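PDB 1D2Z: protein Tube from Drosophila melanogaster, which recruits the kinase Pelle to the plasma membrane through its death domain and activates it in the Toll pathway that sets embryonic dorsoventral polarity. Local coordinates for residues B[109-114]-B[124-129]; B[3-8]-B[128-133]. All blocks are in the same frame, centred on the assembly; numbering follows the deposited sequence.

The chain starts with an irregular N-terminal segment, and residues 3-8 of it are met only 120 residues later, by residues 128-133 at the C-terminal end of helix 120-130. Contact 2 therefore closes a very long loop that takes in nearly all helices of the domain. Contact 1 is local and nested inside it: helix 107-116 turns back into helix 120-130, so that 109-114 packs on 124-129. The two contacts share Leu128 and Asp129, and their centres lie about 9 Å apart. Contact 1 belongs to the buried interior of the bundle; contact 2 is a surface contact that ties the N-terminal arm to the same last helix.

Contact 1: B[109-114]-B[124-129]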
ATOM      1  N   VAL B 109      11.645   5.729  10.749  1.00 32.31           N
ATOM      2  CA  VAL B 109      12.236   5.845   9.424  1.00 33.42           C
ATOM      3  C   VAL B 109      11.415   5.013   8.439  1.00 32.24           C
ATOM      4  O   VAL B 109      11.152   5.450   7.323  1.00 32.73           O
ATOM      5  CB  VAL B 109      13.717   5.394   9.423  1.00 34.11           C
ATOM      6  CG1 VAL B 109      14.195   5.117   8.006  1.00 35.30           C
ATOM      7  CG2 VAL B 109      14.583   6.475  10.055  1.00 37.05           C
ATOM      8  N   LEU B 110      10.983   3.829   8.872  1.00 32.11           N
ATOM      9  CA  LEU B 110      10.172   2.957   8.023  1.00 30.58           C
ATOM     10  C   LEU B 110       8.859   3.645   7.652  1.00 29.91           C
ATOM     11  O   LEU B 110       8.495   3.702   6.480  1.00 31.79           O
ATOM     12  CB  LEU B 110       9.875   1.632   8.726  1.00 27.04           C
ATOM     13  CG  LEU B 110       8.756   0.772   8.119  1.00 29.49           C
ATOM     14  CD1 LEU B 110       9.196   0.197   6.780  1.00 25.63           C
ATOM     15  CD2 LEU B 110       8.376  -0.344   9.086  1.00 27.19           C
ATOM     16  N   LEU B 111       8.173   4.193   8.654  1.00 29.96           N
ATOM     17  CA  LEU B 111       6.897   4.868   8.435  1.00 30.79           C
ATOM     18  C   LEU B 111       7.002   5.984   7.400  1.00 29.98           C
ATOM     19  O   LEU B 111       6.209   6.040   6.467  1.00 31.10           O
ATOM     20  CB  LEU B 111       6.338   5.427   9.749  1.00 30.41           C
ATOM     21  CG  LEU B 111       5.062   6.273   9.610  1.00 32.27           C
ATOM     22  CD1 LEU B 111       3.954   5.430   9.007  1.00 31.86           C
ATOM     23  CD2 LEU B 111       4.625   6.841  10.961  1.00 32.48           C
ATOM     24  N   GLN B 112       7.993   6.854   7.559  1.00 29.92           N
ATOM     25  CA  GLN B 112       8.180   7.963   6.631  1.00 31.66           C
ATOM     26  C   GLN B 112       8.545   7.503   5.219  1.00 30.52           C
ATOM     27  O   GLN B 112       8.103   8.104   4.240  1.00 29.90           O
ATOM     28  CB  GLN B 112       9.200   8.953   7.187  1.00 33.12           C
ATOM     29  CG  GLN B 112       8.651   9.725   8.371  1.00 34.75           C
ATOM     30  CD  GLN B 112       9.694  10.575   9.055  1.00 37.63           C
ATOM     31  OE1 GLN B 112       9.826  11.766   8.771  1.00 40.23           O
ATOM     32  NE2 GLN B 112      10.433   9.972   9.979  1.00 35.51           N
ATOM     33  N   LEU B 113       9.332   6.433   5.110  1.00 29.69           N
ATOM     34  CA  LEU B 113       9.687   5.901   3.791  1.00 28.65           C
ATOM     35  C   LEU B 113       8.453   5.251   3.148  1.00 28.40           C
ATOM     36  O   LEU B 113       8.252   5.366   1.944  1.00 25.55           O
ATOM     37  CB  LEU B 113      10.850   4.906   3.875  1.00 26.52           C
ATOM     38  CG  LEU B 113      12.224   5.508   4.216  1.00 26.98           C
ATOM     39  CD1 LEU B 113      13.274   4.417   4.268  1.00 28.60           C
ATOM     40  CD2 LEU B 113      12.617   6.558   3.175  1.00 28.25           C
ATOM     41  N   LEU B 114       7.609   4.610   3.959  1.00 28.15           N
ATOM     42  CA  LEU B 114       6.391   3.980   3.440  1.00 28.73           C
ATOM     43  C   LEU B 114       5.481   5.052   2.839  1.00 28.92           C
ATOM     44  O   LEU B 114       4.909   4.867   1.762  1.00 30.44           O
ATOM     45  CB  LEU B 114       5.650   3.223   4.547  1.00 27.86           C
ATOM     46  CG  LEU B 114       6.322   1.964   5.104  1.00 25.67           C
ATOM     47  CD1 LEU B 114       5.533   1.456   6.311  1.00 26.55           C
ATOM     48  CD2 LEU B 114       6.396   0.894   4.027  1.00 23.47           C
ATOM     49  N   ASP B 124      -0.343   2.757   7.230  1.00 29.81           N
ATOM     50  CA  ASP B 124      -1.473   2.823   8.171  1.00 33.16           C
ATOM     51  C   ASP B 124      -1.313   1.765   9.259  1.00 31.99           C
ATOM     52  O   ASP B 124      -1.628   2.000  10.430  1.00 32.16           O
ATOM     53  CB  ASP B 124      -2.818   2.606   7.450  1.00 30.99           C
ATOM     54  CG  ASP B 124      -3.176   3.743   6.502  1.00 35.36           C
ATOM     55  OD1 ASP B 124      -2.494   4.791   6.516  1.00 35.88           O
ATOM     56  OD2 ASP B 124      -4.139   3.583   5.725  1.00 33.98           O
ATOM     57  N   PHE B 125      -0.828   0.594   8.854  1.00 33.72           N
ATOM     58  CA  PHE B 125      -0.603  -0.512   9.775  1.00 34.10           C
ATOM     59  C   PHE B 125       0.483  -0.142  10.786  1.00 33.22           C
ATOM     60  O   PHE B 125       0.324  -0.366  11.983  1.00 32.19           O
ATOM     61  CB  PHE B 125      -0.192  -1.771   9.010  1.00 34.79           C
ATOM     62  CG  PHE B 125       0.206  -2.918   9.904  1.00 35.85           C
ATOM     63  CD1 PHE B 125      -0.762  -3.652  10.588  1.00 38.87           C
ATOM     64  CD2 PHE B 125       1.545  -3.249  10.076  1.00 36.09           C
ATOM     65  CE1 PHE B 125      -0.396  -4.703  11.435  1.00 39.81           C
ATOM     66  CE2 PHE B 125       1.919  -4.295  10.917  1.00 38.44           C
ATOM     67  CZ  PHE B 125       0.946  -5.022  11.599  1.00 37.25           C
ATOM     68  N   VAL B 126       1.587   0.414  10.302  1.00 30.79           N
ATOM     69  CA  VAL B 126       2.682   0.809  11.178  1.00 31.77           C
ATOM     70  C   VAL B 126       2.256   1.930  12.130  1.00 34.41           C
ATOM     71  O   VAL B 126       2.609   1.917  13.311  1.00 33.34           O
ATOM     72  CB  VAL B 126       3.933   1.238  10.366  1.00 31.39           C
ATOM     73  CG1 VAL B 126       4.967   1.903  11.276  1.00 30.68           C
ATOM     74  CG2 VAL B 126       4.552   0.013   9.671  1.00 29.16           C
ATOM     75  N   ALA B 127       1.478   2.882  11.622  1.00 33.77           N
ATOM     76  CA  ALA B 127       1.018   4.001  12.445  1.00 35.44           C
ATOM     77  C   ALA B 127       0.085   3.544  13.565  1.00 37.39           C
ATOM     78  O   ALA B 127       0.299   3.868  14.733  1.00 36.56           O
ATOM     79  CB  ALA B 127       0.325   5.047  11.581  1.00 32.09           C
ATOM     80  N   LEU B 128      -0.930   2.771  13.201  1.00 39.00           N
ATOM     81  CA  LEU B 128      -1.905   2.284  14.167  1.00 41.09           C
ATOM     82  C   LEU B 128      -1.377   1.193  15.099  1.00 43.20           C
ATOM     83  O   LEU B 128      -1.242   1.407  16.307  1.00 44.22           O
ATOM     84  CB  LEU B 128      -3.152   1.782  13.439  1.00 38.76           C
ATOM     85  CG  LEU B 128      -3.961   2.836  12.682  1.00 40.10           C
ATOM     86  CD1 LEU B 128      -5.001   2.173  11.792  1.00 40.26           C
ATOM     87  CD2 LEU B 128      -4.622   3.776  13.681  1.00 44.24           C
ATOM     88  N   ASP B 129      -1.044   0.044  14.521  1.00 41.29           N
ATOM     89  CA  ASP B 129      -0.567  -1.106  15.281  1.00 43.59           C
ATOM     90  C   ASP B 129       0.750  -0.930  16.042  1.00 43.34           C
ATOM     91  O   ASP B 129       0.850  -1.329  17.200  1.00 42.58           O
ATOM     92  CB  ASP B 129      -0.484  -2.331  14.362  1.00 44.26           C
ATOM     93  CG  ASP B 129      -0.374  -3.635  15.132  1.00 47.11           C
ATOM     94  OD1 ASP B 129       0.760  -4.044  15.461  1.00 47.54           O
ATOM     95  OD2 ASP B 129      -1.425  -4.258  15.394  1.00 49.33           O
TER
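Val126 of segment 124-129 presents its two methyls to three leucines of segment 109-114. Its CG2 takes the larger share: it lies 3.8 Å from CD1 of Leu114 and 3.9 Å from CD2 of Leu110, so one methyl of the valine touches two leucines one turn apart. The Leu114 side chain runs at about a right angle to that of Val126, whereas Leu110 approaches it at a slant. The other valine methyl, CG1, stands anti to the backbone N (chi1 169°) and meets the side of Leu111 rather than its tip, with CB of Leu111 4.1 Å from CG1 of Val126. Beyond that CB, Leu111 places CG anti to its own backbone N and carries CD1 on to the next residue, where it comes within 4.5 Å of CB of Ala127.

The two helices follow one another in the six-helix bundle of the death domain and run roughly antiparallel, at 144° between their N-to-C directions. Their axes are 9.7 Å apart at closest approach, a separation filled by apolar side chains from both helices. All five touching residues are buried. Helix 31-38 adds Leu35 against Leu110 and Leu114, and helix 16-27 adds Leu22 against Leu110, so the leucines facing Val126 also belong to the wider core. Asp124 points away from helix 107-116; its OD2 pairs with Arg138 and accepts a hydrogen bond from Asn74 of the Pelle chain.

Contact 2: B[3-8]-B[128-133]; sequences SKYSRN and LDFLNE
Lys4 and Asp129 form a salt bridge, with NZ of Lys4 2.8 Å from OD1 of Asp129. The ammonium reaches OD1 on its syn side but 34° out of the carboxylate plane. A bend of the lysine chain at chi3 brings CE 3.2 Å from the backbone O of Asp129. The same OD1 also pairs with Arg21 of helix 16-27, so one carboxylate oxygen serves two cations; an alanine at Asp129 would probably leave Lys4 and Arg21, whose like charges lie close together, without their shared counter-ion.

At the backbone, N of Tyr5 donates to O of Phe130 at 3.1 Å. This engages a carbonyl at the last turn of helix 120-130. The carbonyl of Tyr5 is taken up within its own segment, by OG of Ser3 at 2.9 Å. Next to the backbone bond, the Tyr5 ring turns an edge toward one face of Phe130, the planes inclined at 68°. Its hydroxyl is hydrogen-bonded to both Asp18 and the backbone N of Glu15.

A second ion pair joins Arg7 and Glu133: NH1 lies 2.7 Å from OE1 and 2.8 Å from OE2, although the hydrogen bond to OE1 is weak. The two side chains cross at about a right angle, while guanidinium and carboxylate planes differ by only 26°. Between these polar links, CD2 of Leu131 packs 3.6 Å from the carbonyl carbon of Ser6.

Asn132, with positive phi, turns the chain out of the helix after a wider pi-type turn, and the irregular N-terminal arm lies against this helix C-terminus at the surface of the death-domain bundle.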
ATOM      1  N   SER B   3       1.781   2.744  23.310  1.00 70.17           N
ATOM      2  CA  SER B   3       2.050   1.943  22.123  1.00 65.18           C
ATOM      3  C   SER B   3       3.122   0.882  22.357  1.00 62.41           C
ATOM      4  O   SER B   3       3.953   1.009  23.259  1.00 61.75           O
ATOM      5  CB  SER B   3       2.481   2.855  20.975  1.00 64.07           C
ATOM      6  OG  SER B   3       3.619   3.620  21.331  1.00 63.02           O
ATOM      7  N   LYS B   4       3.108  -0.154  21.522  1.00 58.75           N
ATOM      8  CA  LYS B   4       4.079  -1.239  21.613  1.00 55.08           C
ATOM      9  C   LYS B   4       5.492  -0.772  21.268  1.00 52.67           C
ATOM     10  O   LYS B   4       6.470  -1.219  21.874  1.00 51.86           O
ATOM     11  CB  LYS B   4       3.677  -2.395  20.690  1.00 56.33           C
ATOM     12  CG  LYS B   4       2.351  -3.044  21.054  1.00 56.76           C
ATOM     13  CD  LYS B   4       2.074  -4.286  20.215  1.00 58.23           C
ATOM     14  CE  LYS B   4       1.810  -3.945  18.757  1.00 55.71           C
ATOM     15  NZ  LYS B   4       1.447  -5.154  17.967  1.00 54.96           N
ATOM     16  N   TYR B   5       5.596   0.148  20.313  1.00 48.31           N
ATOM     17  CA  TYR B   5       6.901   0.648  19.896  1.00 46.08           C
ATOM     18  C   TYR B   5       6.918   2.161  19.758  1.00 44.73           C
ATOM     19  O   TYR B   5       5.876   2.815  19.781  1.00 45.39           O
ATOM     20  CB  TYR B   5       7.304   0.015  18.555  1.00 46.23           C
ATOM     21  CG  TYR B   5       7.152  -1.493  18.506  1.00 45.12           C
ATOM     22  CD1 TYR B   5       8.042  -2.327  19.181  1.00 46.44           C
ATOM     23  CD2 TYR B   5       6.099  -2.084  17.809  1.00 45.38           C
ATOM     24  CE1 TYR B   5       7.886  -3.714  19.166  1.00 46.75           C
ATOM     25  CE2 TYR B   5       5.932  -3.469  17.788  1.00 45.53           C
ATOM     26  CZ  TYR B   5       6.829  -4.276  18.469  1.00 47.23           C
ATOM     27  OH  TYR B   5       6.671  -5.646  18.459  1.00 48.28           O
ATOM     28  N   SER B   6       8.116   2.714  19.626  1.00 44.09           N
ATOM     29  CA  SER B   6       8.283   4.146  19.443  1.00 44.93           C
ATOM     30  C   SER B   6       9.009   4.356  18.114  1.00 44.92           C
ATOM     31  O   SER B   6       9.544   3.408  17.533  1.00 44.71           O
ATOM     32  CB  SER B   6       9.096   4.749  20.590  1.00 44.29           C
ATOM     33  OG  SER B   6      10.482   4.518  20.416  1.00 46.00           O
ATOM     34  N   ARG B   7       9.026   5.594  17.636  1.00 43.51           N
ATOM     35  CA  ARG B   7       9.691   5.919  16.382  1.00 43.85           C
ATOM     36  C   ARG B   7      11.168   5.548  16.397  1.00 43.21           C
ATOM     37  O   ARG B   7      11.746   5.242  15.358  1.00 40.10           O
ATOM     38  CB  ARG B   7       9.545   7.412  16.077  1.00 46.26           C
ATOM     39  CG  ARG B   7       8.234   7.789  15.423  1.00 48.36           C
ATOM     40  CD  ARG B   7       8.037   9.300  15.414  1.00 50.20           C
ATOM     41  NE  ARG B   7       7.347   9.765  14.211  1.00 54.64           N
ATOM     42  CZ  ARG B   7       6.148   9.349  13.815  1.00 54.64           C
ATOM     43  NH1 ARG B   7       5.487   8.446  14.524  1.00 57.77           N
ATOM     44  NH2 ARG B   7       5.605   9.840  12.707  1.00 50.78           N
ATOM     45  N   ASN B   8      11.760   5.556  17.590  1.00 42.13           N
ATOM     46  CA  ASN B   8      13.175   5.246  17.763  1.00 43.08           C
ATOM     47  C   ASN B   8      13.492   3.760  17.911  1.00 42.09           C
ATOM     48  O   ASN B   8      14.659   3.375  17.947  1.00 42.84           O
ATOM     49  CB  ASN B   8      13.731   6.021  18.958  1.00 46.77           C
ATOM     50  CG  ASN B   8      13.579   7.516  18.794  1.00 50.32           C
ATOM     51  OD1 ASN B   8      12.590   8.101  19.233  1.00 53.39           O
ATOM     52  ND2 ASN B   8      14.546   8.139  18.131  1.00 53.76           N
ATOM     53  N   LEU B 128      -0.930   2.771  13.201  1.00 39.00           N
ATOM     54  CA  LEU B 128      -1.905   2.284  14.167  1.00 41.09           C
ATOM     55  C   LEU B 128      -1.377   1.193  15.099  1.00 43.20           C
ATOM     56  O   LEU B 128      -1.242   1.407  16.307  1.00 44.22           O
ATOM     57  CB  LEU B 128      -3.152   1.782  13.439  1.00 38.76           C
ATOM     58  CG  LEU B 128      -3.961   2.836  12.682  1.00 40.10           C
ATOM     59  CD1 LEU B 128      -5.001   2.173  11.792  1.00 40.26           C
ATOM     60  CD2 LEU B 128      -4.622   3.776  13.681  1.00 44.24           C
ATOM     61  N   ASP B 129      -1.044   0.044  14.521  1.00 41.29           N
ATOM     62  CA  ASP B 129      -0.567  -1.106  15.281  1.00 43.59           C
ATOM     63  C   ASP B 129       0.750  -0.930  16.042  1.00 43.34           C
ATOM     64  O   ASP B 129       0.850  -1.329  17.200  1.00 42.58           O
ATOM     65  CB  ASP B 129      -0.484  -2.331  14.362  1.00 44.26           C
ATOM     66  CG  ASP B 129      -0.374  -3.635  15.132  1.00 47.11           C
ATOM     67  OD1 ASP B 129       0.760  -4.044  15.461  1.00 47.54           O
ATOM     68  OD2 ASP B 129      -1.425  -4.258  15.394  1.00 49.33           O
ATOM     69  N   PHE B 130       1.761  -0.353  15.396  1.00 43.36           N
ATOM     70  CA  PHE B 130       3.064  -0.162  16.038  1.00 42.60           C
ATOM     71  C   PHE B 130       3.185   1.076  16.929  1.00 43.40           C
ATOM     72  O   PHE B 130       3.729   1.002  18.033  1.00 43.82           O
ATOM     73  CB  PHE B 130       4.184  -0.089  14.991  1.00 39.51           C
ATOM     74  CG  PHE B 130       4.487  -1.391  14.299  1.00 39.17           C
ATOM     75  CD1 PHE B 130       3.603  -2.463  14.349  1.00 38.10           C
ATOM     76  CD2 PHE B 130       5.661  -1.529  13.564  1.00 39.11           C
ATOM     77  CE1 PHE B 130       3.883  -3.650  13.676  1.00 36.90           C
ATOM     78  CE2 PHE B 130       5.951  -2.714  12.885  1.00 39.73           C
ATOM     79  CZ  PHE B 130       5.061  -3.775  12.942  1.00 39.15           C
ATOM     80  N   LEU B 131       2.702   2.212  16.434  1.00 43.21           N
ATOM     81  CA  LEU B 131       2.818   3.477  17.154  1.00 43.59           C
ATOM     82  C   LEU B 131       1.571   3.992  17.861  1.00 44.97           C
ATOM     83  O   LEU B 131       1.653   4.963  18.614  1.00 47.36           O
ATOM     84  CB  LEU B 131       3.324   4.558  16.194  1.00 41.71           C
ATOM     85  CG  LEU B 131       4.681   4.326  15.530  1.00 39.82           C
ATOM     86  CD1 LEU B 131       4.863   5.287  14.364  1.00 38.25           C
ATOM     87  CD2 LEU B 131       5.790   4.497  16.557  1.00 37.55           C
ATOM     88  N   ASN B 132       0.428   3.360  17.607  1.00 47.40           N
ATOM     89  CA  ASN B 132      -0.851   3.767  18.190  1.00 51.23           C
ATOM     90  C   ASN B 132      -1.226   5.191  17.756  1.00 51.80           C
ATOM     91  O   ASN B 132      -2.053   5.851  18.391  1.00 52.82           O
ATOM     92  CB  ASN B 132      -0.810   3.660  19.721  1.00 54.29           C
ATOM     93  CG  ASN B 132      -2.198   3.637  20.351  1.00 58.43           C
ATOM     94  OD1 ASN B 132      -2.342   3.832  21.562  1.00 61.38           O
ATOM     95  ND2 ASN B 132      -3.223   3.385  19.537  1.00 56.37           N
ATOM     96  N   GLU B 133      -0.594   5.666  16.685  1.00 50.95           N
ATOM     97  CA  GLU B 133      -0.864   6.998  16.153  1.00 51.13           C
ATOM     98  C   GLU B 133      -1.931   6.916  15.077  1.00 49.11           C
ATOM     99  O   GLU B 133      -2.291   5.827  14.639  1.00 50.28           O
ATOM    100  CB  GLU B 133       0.400   7.601  15.544  1.00 53.94           C
ATOM    101  CG  GLU B 133       1.517   7.883  16.535  1.00 56.60           C
ATOM    102  CD  GLU B 133       2.743   8.494  15.881  1.00 58.79           C
ATOM    103  OE1 GLU B 133       2.749   8.672  14.642  1.00 58.06           O
ATOM    104  OE2 GLU B 133       3.709   8.795  16.613  1.00 63.00           O
TER